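Local coordinates for protein endonuclease III (PDB 1ORN) that probably excises damaged bases from DNA as a base-excision-repair glycosylase, and is caught here joined to DNA in a trapped covalent intermediate, at residues 41-45 with 46-50. Sequence-based numbering, arbitrary orientation.
Sequences VLSAQ and CTDAL. With nucleotides of chain B; nucleotides of chain A.
Gln-45 O takes two hydrogen bonds from the Watson-Crick edge of the guanine DG6 of chain A, one from N1 at 2.8 Å and one from N2 at 2.9 Å, so a backbone carbonyl meets donors that cytosine would otherwise engage. The turn behind it is type II, running from Ser-43 to Cys-46 and closed by Cys-46 N donating to Ser-43 O at 3.1 Å, with the donor above the carbonyl plane. Gln-45, at its third position, has a positive phi of 60°, and its N reaches the phosphate oxygen OP2 of DG8 of chain B. A bend at chi2 (-56°) lays its side chain over the face of the DG8 base, CG above C4 and CD above C5; glutamine suits this place because its amide also offers an N-H, NE2 giving O4' a nearly straight bond of 3.1 Å. Cut back to an alanine, this residue would probably leave that sugar oxygen without its donor and a gap over the base. Within the HhH-GPD fold this turn links helix 33-43 to helix 48-61 and enters the DNA at what is probably the estranged guanine. Ala-44, small enough to sit close to the DG8 sugar, brings CB to 3.5 Å from O4'. On the protein side, a small hydroxyl and a carboxylate suit a water network: two waters link Ser-43 OG with Asp-48 OD2, one donating to OD2, the other also bridging to Cys-46 O. Cys-46 fills a buried site against Ile-83 and Val-51, where a compact, weakly polar thiol fits. Thr-47 N-caps helix 48-61, its hydroxyl OG1 able to accept, weakly, from Leu-50 N.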
loop_
_atom_site.group_PDB
_atom_site.type_symbol
_atom_site.label_atom_id
_atom_site.label_comp_id
_atom_site.label_asym_id
_atom_site.label_seq_id
_atom_site.Cartn_x
_atom_site.Cartn_y
_atom_site.Cartn_z
ATOM N N VAL C 41 7.516 -1.455 4.524
ATOM C CA VAL C 41 8.749 -1.444 3.728
ATOM C C VAL C 41 8.958 -2.847 3.147
ATOM O O VAL C 41 9.299 -3.004 1.970
ATOM C CB VAL C 41 9.980 -1.057 4.587
ATOM C CG1 VAL C 41 11.283 -1.392 3.843
ATOM C CG2 VAL C 41 9.941 0.445 4.883
ATOM N N LEU C 42 8.735 -3.862 3.975
ATOM C CA LEU C 42 8.893 -5.250 3.541
ATOM C C LEU C 42 7.820 -5.643 2.517
ATOM O O LEU C 42 8.050 -6.509 1.665
ATOM C CB LEU C 42 8.817 -6.201 4.752
ATOM C CG LEU C 42 9.941 -6.149 5.796
ATOM C CD1 LEU C 42 9.645 -7.144 6.911
ATOM C CD2 LEU C 42 11.281 -6.481 5.134
ATOM N N SER C 43 6.658 -4.996 2.610
ATOM C CA SER C 43 5.509 -5.252 1.742
ATOM C C SER C 43 5.694 -4.937 0.257
ATOM O O SER C 43 4.943 -5.438 -0.583
ATOM C CB SER C 43 4.294 -4.474 2.273
ATOM O OG SER C 43 3.159 -4.634 1.443
ATOM N N ALA C 44 6.674 -4.105 -0.075
ATOM C CA ALA C 44 6.887 -3.749 -1.476
ATOM C C ALA C 44 7.179 -4.984 -2.331
ATOM O O ALA C 44 8.148 -5.695 -2.087
ATOM C CB ALA C 44 8.038 -2.748 -1.596
ATOM N N GLN C 45 6.338 -5.225 -3.334
ATOM C CA GLN C 45 6.515 -6.372 -4.232
ATOM C C GLN C 45 6.489 -7.719 -3.509
ATOM O O GLN C 45 7.200 -8.653 -3.899
ATOM C CB GLN C 45 7.836 -6.240 -5.002
ATOM C CG GLN C 45 8.024 -4.897 -5.684
ATOM C CD GLN C 45 6.891 -4.549 -6.623
ATOM O OE1 GLN C 45 6.545 -5.325 -7.520
ATOM N NE2 GLN C 45 6.303 -3.365 -6.429
ATOM N N CYS C 46 5.670 -7.819 -2.466
ATOM C CA CYS C 46 5.539 -9.051 -1.688
ATOM C C CYS C 46 4.087 -9.166 -1.213
ATOM O O CYS C 46 3.388 -8.155 -1.090
ATOM C CB CYS C 46 6.491 -9.012 -0.484
ATOM S SG CYS C 46 6.576 -10.554 0.484
ATOM N N THR C 47 3.628 -10.390 -0.963
ATOM C CA THR C 47 2.258 -10.611 -0.505
ATOM C C THR C 47 2.121 -10.370 1.000
ATOM O O THR C 47 3.060 -10.604 1.766
ATOM C CB THR C 47 1.796 -12.056 -0.810
ATOM O OG1 THR C 47 2.543 -12.976 -0.002
ATOM C CG2 THR C 47 2.019 -12.391 -2.287
ATOM N N ASP C 48 0.951 -9.897 1.418
ATOM C CA ASP C 48 0.694 -9.635 2.833
ATOM C C ASP C 48 0.901 -10.900 3.646
ATOM O O ASP C 48 1.519 -10.872 4.713
ATOM C CB ASP C 48 -0.735 -9.138 3.034
ATOM C CG ASP C 48 -0.938 -7.730 2.517
ATOM O OD1 ASP C 48 -2.101 -7.280 2.466
ATOM O OD2 ASP C 48 0.066 -7.072 2.166
ATOM N N ALA C 49 0.387 -12.014 3.131
ATOM C CA ALA C 49 0.511 -13.293 3.814
ATOM C C ALA C 49 1.955 -13.597 4.202
ATOM O O ALA C 49 2.232 -13.978 5.341
ATOM C CB ALA C 49 -0.046 -14.414 2.934
ATOM N N LEU C 50 2.878 -13.430 3.260
ATOM C CA LEU C 50 4.284 -13.701 3.540
ATOM C C LEU C 50 4.897 -12.679 4.479
ATOM O O LEU C 50 5.767 -13.012 5.282
ATOM C CB LEU C 50 5.094 -13.750 2.242
ATOM C CG LEU C 50 5.531 -15.138 1.766
ATOM C CD1 LEU C 50 6.460 -15.767 2.804
ATOM C CD2 LEU C 50 4.306 -16.015 1.539
ATOM P P DG B 8 3.163 -3.188 -4.481
ATOM O OP1 DG B 8 2.594 -2.600 -5.717
ATOM O OP2 DG B 8 3.571 -4.625 -4.473
ATOM O "O5'" DG B 8 4.430 -2.336 -4.037
ATOM C "C5'" DG B 8 4.479 -0.924 -4.242
ATOM C "C4'" DG B 8 5.807 -0.400 -3.754
ATOM O "O4'" DG B 8 6.880 -1.100 -4.426
ATOM C "C3'" DG B 8 6.090 1.088 -3.933
ATOM O "O3'" DG B 8 6.775 1.498 -2.750
ATOM C "C2'" DG B 8 6.981 1.131 -5.168
ATOM C "C1'" DG B 8 7.741 -0.185 -5.090
ATOM N N9 DG B 8 8.086 -0.784 -6.377
ATOM C C8 DG B 8 7.346 -0.762 -7.534
ATOM N N7 DG B 8 7.894 -1.447 -8.504
ATOM C C5 DG B 8 9.071 -1.940 -7.957
ATOM C C6 DG B 8 10.084 -2.768 -8.529
ATOM O O6 DG B 8 10.125 -3.267 -9.658
ATOM N N1 DG B 8 11.117 -3.008 -7.629
ATOM C C2 DG B 8 11.168 -2.527 -6.342
ATOM N N2 DG B 8 12.254 -2.862 -5.629
ATOM N N3 DG B 8 10.223 -1.772 -5.793
ATOM C C4 DG B 8 9.214 -1.520 -6.651
ATOM P P DA B 6 -0.483 -8.048 -8.708
ATOM O OP1 DA B 6 -1.930 -7.781 -8.526
ATOM O OP2 DA B 6 0.374 -7.042 -9.388
ATOM O "O5'" DA B 6 0.137 -8.384 -7.278
ATOM C "C5'" DA B 6 -0.476 -9.375 -6.451
ATOM C "C4'" DA B 6 0.343 -9.616 -5.204
ATOM O "O4'" DA B 6 1.594 -10.261 -5.537
ATOM C "C3'" DA B 6 0.707 -8.367 -4.398
ATOM O "O3'" DA B 6 0.606 -8.676 -3.009
ATOM C "C2'" DA B 6 2.168 -8.142 -4.750
ATOM C "C1'" DA B 6 2.664 -9.570 -4.915
ATOM N N9 DA B 6 3.845 -9.736 -5.760
ATOM C C8 DA B 6 4.140 -9.089 -6.934
ATOM N N7 DA B 6 5.261 -9.483 -7.486
ATOM C C5 DA B 6 5.739 -10.451 -6.616
ATOM C C6 DA B 6 6.890 -11.261 -6.638
ATOM N N6 DA B 6 7.804 -11.229 -7.615
ATOM N N1 DA B 6 7.072 -12.119 -5.612
ATOM C C2 DA B 6 6.156 -12.157 -4.638
ATOM N N3 DA B 6 5.036 -11.453 -4.506
ATOM C C4 DA B 6 4.883 -10.608 -5.541
ATOM P P DG A 6 18.137 -8.532 -3.633
ATOM O OP1 DG A 6 18.027 -7.800 -2.339
ATOM O OP2 DG A 6 19.448 -9.092 -4.052
ATOM O "O5'" DG A 6 17.064 -9.707 -3.621
ATOM C "C5'" DG A 6 17.150 -10.815 -4.520
ATOM C "C4'" DG A 6 16.001 -11.763 -4.259
ATOM O "O4'" DG A 6 14.742 -11.085 -4.491
ATOM C "C3'" DG A 6 15.939 -13.040 -5.098
ATOM O "O3'" DG A 6 15.358 -14.053 -4.274
ATOM C "C2'" DG A 6 14.920 -12.686 -6.168
ATOM C "C1'" DG A 6 13.934 -11.884 -5.339
ATOM N N9 DG A 6 13.032 -11.001 -6.071
ATOM C C8 DG A 6 13.270 -10.374 -7.269
ATOM N N7 DG A 6 12.272 -9.630 -7.666
ATOM C C5 DG A 6 11.315 -9.777 -6.670
ATOM C C6 DG A 6 10.025 -9.200 -6.546
ATOM O O6 DG A 6 9.457 -8.419 -7.314
ATOM N N1 DG A 6 9.386 -9.620 -5.381
ATOM C C2 DG A 6 9.923 -10.483 -4.451
ATOM N N2 DG A 6 9.143 -10.783 -3.388
ATOM N N3 DG A 6 11.128 -11.019 -4.553
ATOM C C4 DG A 6 11.765 -10.624 -5.681
HETATM O O HOH W 1 -0.029 -4.496 2.097
HETATM O O HOH W 2 2.480 -7.005 1.136
#